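Local coordinates for amidase (Bacillus anthracis, PDB 5EWQ), which probably hydrolyses the carboxamide bond of an amide substrate, releasing the acid and ammonia, at residues 305-310 with 501-506; 313-318 with 337-342. One frame throughout, in Å; residues are numbered along the deposited sequence.

Contact 1 of 2, residues 305-310 with 501-506; sequences LSIDGL and YEQQSK
Leu-310 and Tyr-501 make the buried half of this contact, where the loop leading into strand 314-317 lies against the end of helix 491-503. The CB of Leu-310 heads for the helix without yet touching residues 501-506. Its CG is the first atom to come near, 4.1 Å from Tyr-501 N. With chi2 at -180° the CD1 branch continues the line of the side chain, so this methyl does the touching: it lies 3.7 Å from both Tyr-501 N and Tyr-501 CA and 3.8 Å from Tyr-501 CB. CD2 branches off to another side, toward Ile-315 of the neighbouring strand. The tyrosine offers Leu-310 its backbone and CB rather than its ring. Its CG is anti to the backbone N (chi1 167°), which carries the ring away from the loop, among Val-469 and Ala-471 of the sheet and edge-to-face with Phe-484.

A second, looser touch lies nearer solvent, where the CG2 methyl of Ile-307 comes within 4.3 Å of Gln-503 CB; beyond that point both side chains lead away from each other. Ile-307 sits in a type I turn running from Ser-306 to Gly-309. An ST turn overlaps its start, Ser-306 OG accepting from Asp-308 N at 3.3 Å, and Ser-306 N is tied to Asn-496 OD1 earlier on the helix. No hydrogen bond joins 305-310 to 501-506, so these two segments meet through non-directional, largely apolar contact, while polar bonds shape the turn and fasten it to an earlier part of helix 491-503.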
loop_
_atom_site.group_PDB
_atom_site.type_symbol
_atom_site.label_atom_id
_atom_site.label_comp_id
_atom_site.label_asym_id
_atom_site.label_seq_id
_atom_site.Cartn_x
_atom_site.Cartn_y
_atom_site.Cartn_z
ATOM N N LEU A 305 -6.219 -17.788 11.767
ATOM C CA LEU A 305 -5.835 -16.574 12.479
ATOM C C LEU A 305 -6.359 -16.598 13.911
ATOM O O LEU A 305 -7.519 -16.272 14.161
ATOM C CB LEU A 305 -6.349 -15.333 11.747
ATOM C CG LEU A 305 -5.358 -14.593 10.844
ATOM C CD1 LEU A 305 -4.676 -15.547 9.876
ATOM C CD2 LEU A 305 -6.059 -13.475 10.090
ATOM N N SER A 306 -5.499 -16.986 14.846
ATOM C CA SER A 306 -5.887 -17.094 16.248
ATOM C C SER A 306 -5.234 -16.008 17.096
ATOM O O SER A 306 -4.180 -15.480 16.740
ATOM C CB SER A 306 -5.524 -18.476 16.796
ATOM O OG SER A 306 -5.876 -18.593 18.164
ATOM N N ILE A 307 -5.866 -15.681 18.219
ATOM C CA ILE A 307 -5.338 -14.674 19.133
ATOM C C ILE A 307 -4.134 -15.213 19.899
ATOM O O ILE A 307 -3.357 -14.450 20.476
ATOM C CB ILE A 307 -6.412 -14.201 20.134
ATOM C CG1 ILE A 307 -6.901 -15.371 20.989
ATOM C CG2 ILE A 307 -7.575 -13.549 19.399
ATOM C CD1 ILE A 307 -7.964 -14.988 21.996
ATOM N N ASP A 308 -3.987 -16.534 19.902
ATOM C CA ASP A 308 -2.843 -17.179 20.531
ATOM C C ASP A 308 -1.815 -17.568 19.476
ATOM O O ASP A 308 -1.104 -18.562 19.620
ATOM C CB ASP A 308 -3.285 -18.411 21.324
ATOM N N GLY A 309 -1.745 -16.776 18.410
ATOM C CA GLY A 309 -0.833 -17.043 17.315
ATOM C C GLY A 309 0.607 -16.696 17.643
ATOM O O GLY A 309 1.521 -17.063 16.908
ATOM N N LEU A 310 0.806 -15.983 18.748
ATOM C CA LEU A 310 2.146 -15.619 19.196
ATOM C C LEU A 310 2.658 -16.584 20.256
ATOM O O LEU A 310 3.816 -16.508 20.669
ATOM C CB LEU A 310 2.162 -14.190 19.742
ATOM C CG LEU A 310 2.243 -13.072 18.702
ATOM C CD1 LEU A 310 2.264 -11.709 19.371
ATOM C CD2 LEU A 310 3.470 -13.258 17.831
ATOM N N TYR A 501 -0.546 -10.260 17.541
ATOM C CA TYR A 501 0.041 -9.051 18.110
ATOM C C TYR A 501 -0.953 -7.897 18.077
ATOM O O TYR A 501 -0.969 -7.053 18.973
ATOM C CB TYR A 501 1.319 -8.662 17.364
ATOM C CG TYR A 501 1.808 -7.269 17.694
ATOM C CD1 TYR A 501 2.409 -6.993 18.915
ATOM C CD2 TYR A 501 1.665 -6.227 16.785
ATOM C CE1 TYR A 501 2.853 -5.721 19.223
ATOM C CE2 TYR A 501 2.107 -4.951 17.083
ATOM C CZ TYR A 501 2.700 -4.703 18.303
ATOM O OH TYR A 501 3.142 -3.436 18.605
ATOM N N GLU A 502 -1.782 -7.869 17.039
ATOM C CA GLU A 502 -2.769 -6.810 16.871
ATOM C C GLU A 502 -3.847 -6.863 17.949
ATOM O O GLU A 502 -4.173 -5.848 18.563
ATOM C CB GLU A 502 -3.416 -6.902 15.490
ATOM C CG GLU A 502 -4.487 -5.857 15.239
ATOM C CD GLU A 502 -5.287 -6.137 13.983
ATOM O OE1 GLU A 502 -5.703 -7.299 13.789
ATOM O OE2 GLU A 502 -5.495 -5.196 13.190
ATOM N N GLN A 503 -4.396 -8.052 18.170
ATOM C CA GLN A 503 -5.493 -8.226 19.116
ATOM C C GLN A 503 -5.023 -8.147 20.565
ATOM O O GLN A 503 -5.763 -7.697 21.440
ATOM C CB GLN A 503 -6.201 -9.560 18.869
ATOM C CG GLN A 503 -6.870 -9.662 17.508
ATOM C CD GLN A 503 -7.992 -8.657 17.329
ATOM O OE1 GLN A 503 -8.609 -8.216 18.300
ATOM N NE2 GLN A 503 -8.262 -8.287 16.082
ATOM N N GLN A 504 -3.792 -8.582 20.815
ATOM C CA GLN A 504 -3.239 -8.559 22.166
ATOM C C GLN A 504 -2.526 -7.243 22.457
ATOM O O GLN A 504 -1.563 -7.205 23.224
ATOM C CB GLN A 504 -2.278 -9.732 22.372
ATOM N N SER A 505 -3.004 -6.167 21.840
ATOM C CA SER A 505 -2.425 -4.843 22.041
ATOM C C SER A 505 -3.441 -3.745 21.736
ATOM O O SER A 505 -3.687 -2.874 22.571
ATOM C CB SER A 505 -1.179 -4.665 21.172
ATOM O OG SER A 505 -1.492 -4.793 19.796
ATOM N N LYS A 506 -4.022 -3.803 20.539
ATOM C CA LYS A 506 -5.020 -2.830 20.090
ATOM C C LYS A 506 -4.528 -1.393 20.236
ATOM O O LYS A 506 -5.067 -0.623 21.030
ATOM C CB LYS A 506 -6.332 -3.010 20.859
ATOM C CG LYS A 506 -7.039 -4.328 20.596
ATOM C CD LYS A 506 -8.334 -4.420 21.390
ATOM C CE LYS A 506 -9.073 -5.716 21.101
ATOM N NZ LYS A 506 -10.329 -5.821 21.895
#

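Contact 2 of 2, residues 313-318 with 337-342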
loop_
_atom_site.group_PDB
_atom_site.type_symbol
_atom_site.label_atom_id
_atom_site.label_comp_id
_atom_site.label_asym_id
_atom_site.label_seq_id
_atom_site.Cartn_x
_atom_site.Cartn_y
_atom_site.Cartn_z
ATOM N N LYS A 313 5.976 -18.540 19.564
ATOM C CA LYS A 313 6.735 -17.934 18.474
ATOM C C LYS A 313 7.992 -17.235 18.984
ATOM O O LYS A 313 7.991 -16.637 20.059
ATOM C CB LYS A 313 5.863 -16.943 17.702
ATOM C CG LYS A 313 4.629 -17.559 17.066
ATOM C CD LYS A 313 4.994 -18.622 16.042
ATOM C CE LYS A 313 3.757 -19.173 15.349
ATOM N NZ LYS A 313 2.814 -19.808 16.311
ATOM N N LYS A 314 9.064 -17.316 18.201
ATOM C CA LYS A 314 10.328 -16.686 18.560
ATOM C C LYS A 314 10.593 -15.465 17.684
ATOM O O LYS A 314 11.126 -15.586 16.581
ATOM C CB LYS A 314 11.482 -17.683 18.431
ATOM C CG LYS A 314 11.209 -19.038 19.061
ATOM C CD LYS A 314 12.389 -19.977 18.874
ATOM C CE LYS A 314 12.034 -21.399 19.275
ATOM N NZ LYS A 314 10.951 -21.956 18.418
ATOM N N ILE A 315 10.217 -14.291 18.179
ATOM C CA ILE A 315 10.378 -13.056 17.418
ATOM C C ILE A 315 11.678 -12.343 17.775
ATOM O O ILE A 315 11.929 -12.034 18.939
ATOM C CB ILE A 315 9.198 -12.086 17.642
ATOM C CG1 ILE A 315 7.902 -12.659 17.062
ATOM C CG2 ILE A 315 9.491 -10.739 17.007
ATOM C CD1 ILE A 315 7.109 -13.503 18.034
ATOM N N GLY A 316 12.503 -12.085 16.763
ATOM C CA GLY A 316 13.750 -11.371 16.957
ATOM C C GLY A 316 13.583 -9.875 16.778
ATOM O O GLY A 316 13.163 -9.409 15.720
ATOM N N LEU A 317 13.918 -9.120 17.819
ATOM C CA LEU A 317 13.762 -7.671 17.798
ATOM C C LEU A 317 14.855 -6.992 16.979
ATOM O O LEU A 317 16.031 -7.343 17.082
ATOM C CB LEU A 317 13.759 -7.112 19.223
ATOM C CG LEU A 317 12.429 -7.072 19.980
ATOM C CD1 LEU A 317 11.846 -8.462 20.187
ATOM C CD2 LEU A 317 12.614 -6.367 21.312
ATOM N N LEU A 318 14.456 -6.018 16.167
ATOM C CA LEU A 318 15.402 -5.255 15.361
ATOM C C LEU A 318 15.558 -3.842 15.910
ATOM O O LEU A 318 16.076 -2.953 15.234
ATOM C CB LEU A 318 14.951 -5.208 13.900
ATOM C CG LEU A 318 14.777 -6.565 13.218
ATOM C CD1 LEU A 318 14.442 -6.393 11.744
ATOM C CD2 LEU A 318 16.025 -7.413 13.397
ATOM N N LYS A 337 6.327 -5.658 25.653
ATOM C CA LYS A 337 5.341 -6.131 26.617
ATOM C C LYS A 337 4.224 -6.911 25.934
ATOM O O LYS A 337 3.914 -8.033 26.328
ATOM C CB LYS A 337 4.755 -4.959 27.407
ATOM C CG LYS A 337 3.613 -5.349 28.333
ATOM C CD LYS A 337 3.073 -4.144 29.088
ATOM C CE LYS A 337 1.847 -4.509 29.908
ATOM N NZ LYS A 337 2.137 -5.579 30.902
ATOM N N ASP A 338 3.632 -6.313 24.903
ATOM C CA ASP A 338 2.531 -6.939 24.177
ATOM C C ASP A 338 2.951 -8.251 23.521
ATOM O O ASP A 338 2.155 -9.185 23.422
ATOM C CB ASP A 338 1.977 -5.979 23.123
ATOM C CG ASP A 338 1.271 -4.784 23.735
ATOM O OD1 ASP A 338 0.703 -4.931 24.839
ATOM O OD2 ASP A 338 1.284 -3.699 23.117
ATOM N N LEU A 339 4.202 -8.319 23.076
ATOM C CA LEU A 339 4.737 -9.548 22.501
ATOM C C LEU A 339 4.923 -10.608 23.580
ATOM O O LEU A 339 4.605 -11.779 23.377
ATOM C CB LEU A 339 6.062 -9.280 21.784
ATOM C CG LEU A 339 5.982 -8.535 20.449
ATOM C CD1 LEU A 339 7.372 -8.309 19.875
ATOM C CD2 LEU A 339 5.108 -9.291 19.461
ATOM N N GLN A 340 5.439 -10.186 24.731
ATOM C CA GLN A 340 5.632 -11.085 25.862
ATOM C C GLN A 340 4.298 -11.482 26.482
ATOM O O GLN A 340 4.101 -12.636 26.863
ATOM C CB GLN A 340 6.524 -10.435 26.920
ATOM C CG GLN A 340 7.983 -10.311 26.518
ATOM C CD GLN A 340 8.802 -9.533 27.530
ATOM O OE1 GLN A 340 8.260 -8.772 28.331
ATOM N NE2 GLN A 340 10.115 -9.725 27.501
ATOM N N ASP A 341 3.384 -10.521 26.575
ATOM C CA ASP A 341 2.075 -10.755 27.175
ATOM C C ASP A 341 1.262 -11.742 26.347
ATOM O O ASP A 341 0.397 -12.444 26.870
ATOM C CB ASP A 341 1.310 -9.439 27.323
ATOM C CG ASP A 341 0.531 -9.358 28.621
ATOM O OD1 ASP A 341 0.542 -8.280 29.252
ATOM O OD2 ASP A 341 -0.089 -10.370 29.012
ATOM N N ALA A 342 1.546 -11.791 25.048
ATOM C CA ALA A 342 0.878 -12.727 24.152
ATOM C C ALA A 342 1.515 -14.109 24.242
ATOM O O ALA A 342 0.950 -15.095 23.769
ATOM C CB ALA A 342 0.917 -12.215 22.725
#
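Leu-339 reaches from its helix to Ile-315 and Leu-317 inside a beta-alpha-beta crossover: strands 314-317 and 345-347, parallel neighbours at one edge of the large mixed sheet, are joined through helix 329-341. Of the three residues, Leu-339 has the most surface buried here. Its chi2 of 179° extends CD1 straight out from the helix, and this one methyl serves both partners, while CD2 branches off toward Tyr-501.

Ile-315 and Leu-317, two apart on the strand, direct their side chains to the same face of the sheet. The isoleucine presents its CG2 branch, anti to the backbone N, at 4.3 Å from Leu-339 CD1; its CG1-CD1 arm goes instead toward Leu-310. Leu-317 contributes less and also leans on Leu-346 and Val-449 of the flanking strands. The strand itself is held by backbone hydrogen bonds on both edges, Ile-315 to Thr-347 on one and Gly-316 to Ala-447 and Val-449 on the other.

The join between helix and strand is wholly apolar, and charge is kept on other sides of the helix. Lys-337 NZ and Asp-341 OD1, one turn apart on an exposed side, form a salt bridge at 3.5 Å, and Asp-338 OD2 is paired with Lys-334. What completes the apolar trio is a methyl-to-methyl approach at the far end of the strand, Leu-317 CD1 to Leu-339 CD1 at 4.5 Å.

How the contacts relate
Both contacts are largely apolar and lack hydrogen bonds between their segments, but they differ in depth. Contact 2 is buried throughout, within one beta-alpha-beta unit; contact 1 pairs parts 191 residues apart in sequence and runs from a buried leucine to an exposed isoleucine at the surface. Their centres are 11 Å apart and their residues touch: Tyr-501 CD1 lies 3.6 Å from Leu-339 CD2, and Leu-310 CD1 is equally far from Ala-342 CB. Leu-339 thus has one methyl in each neighbourhood, and helix 329-341 packs against both strand 314-317 and the end of helix 491-503. Polar bonds shape the turn of contact 1 and hold the strand of contact 2 in the sheet, but none joins the paired segments.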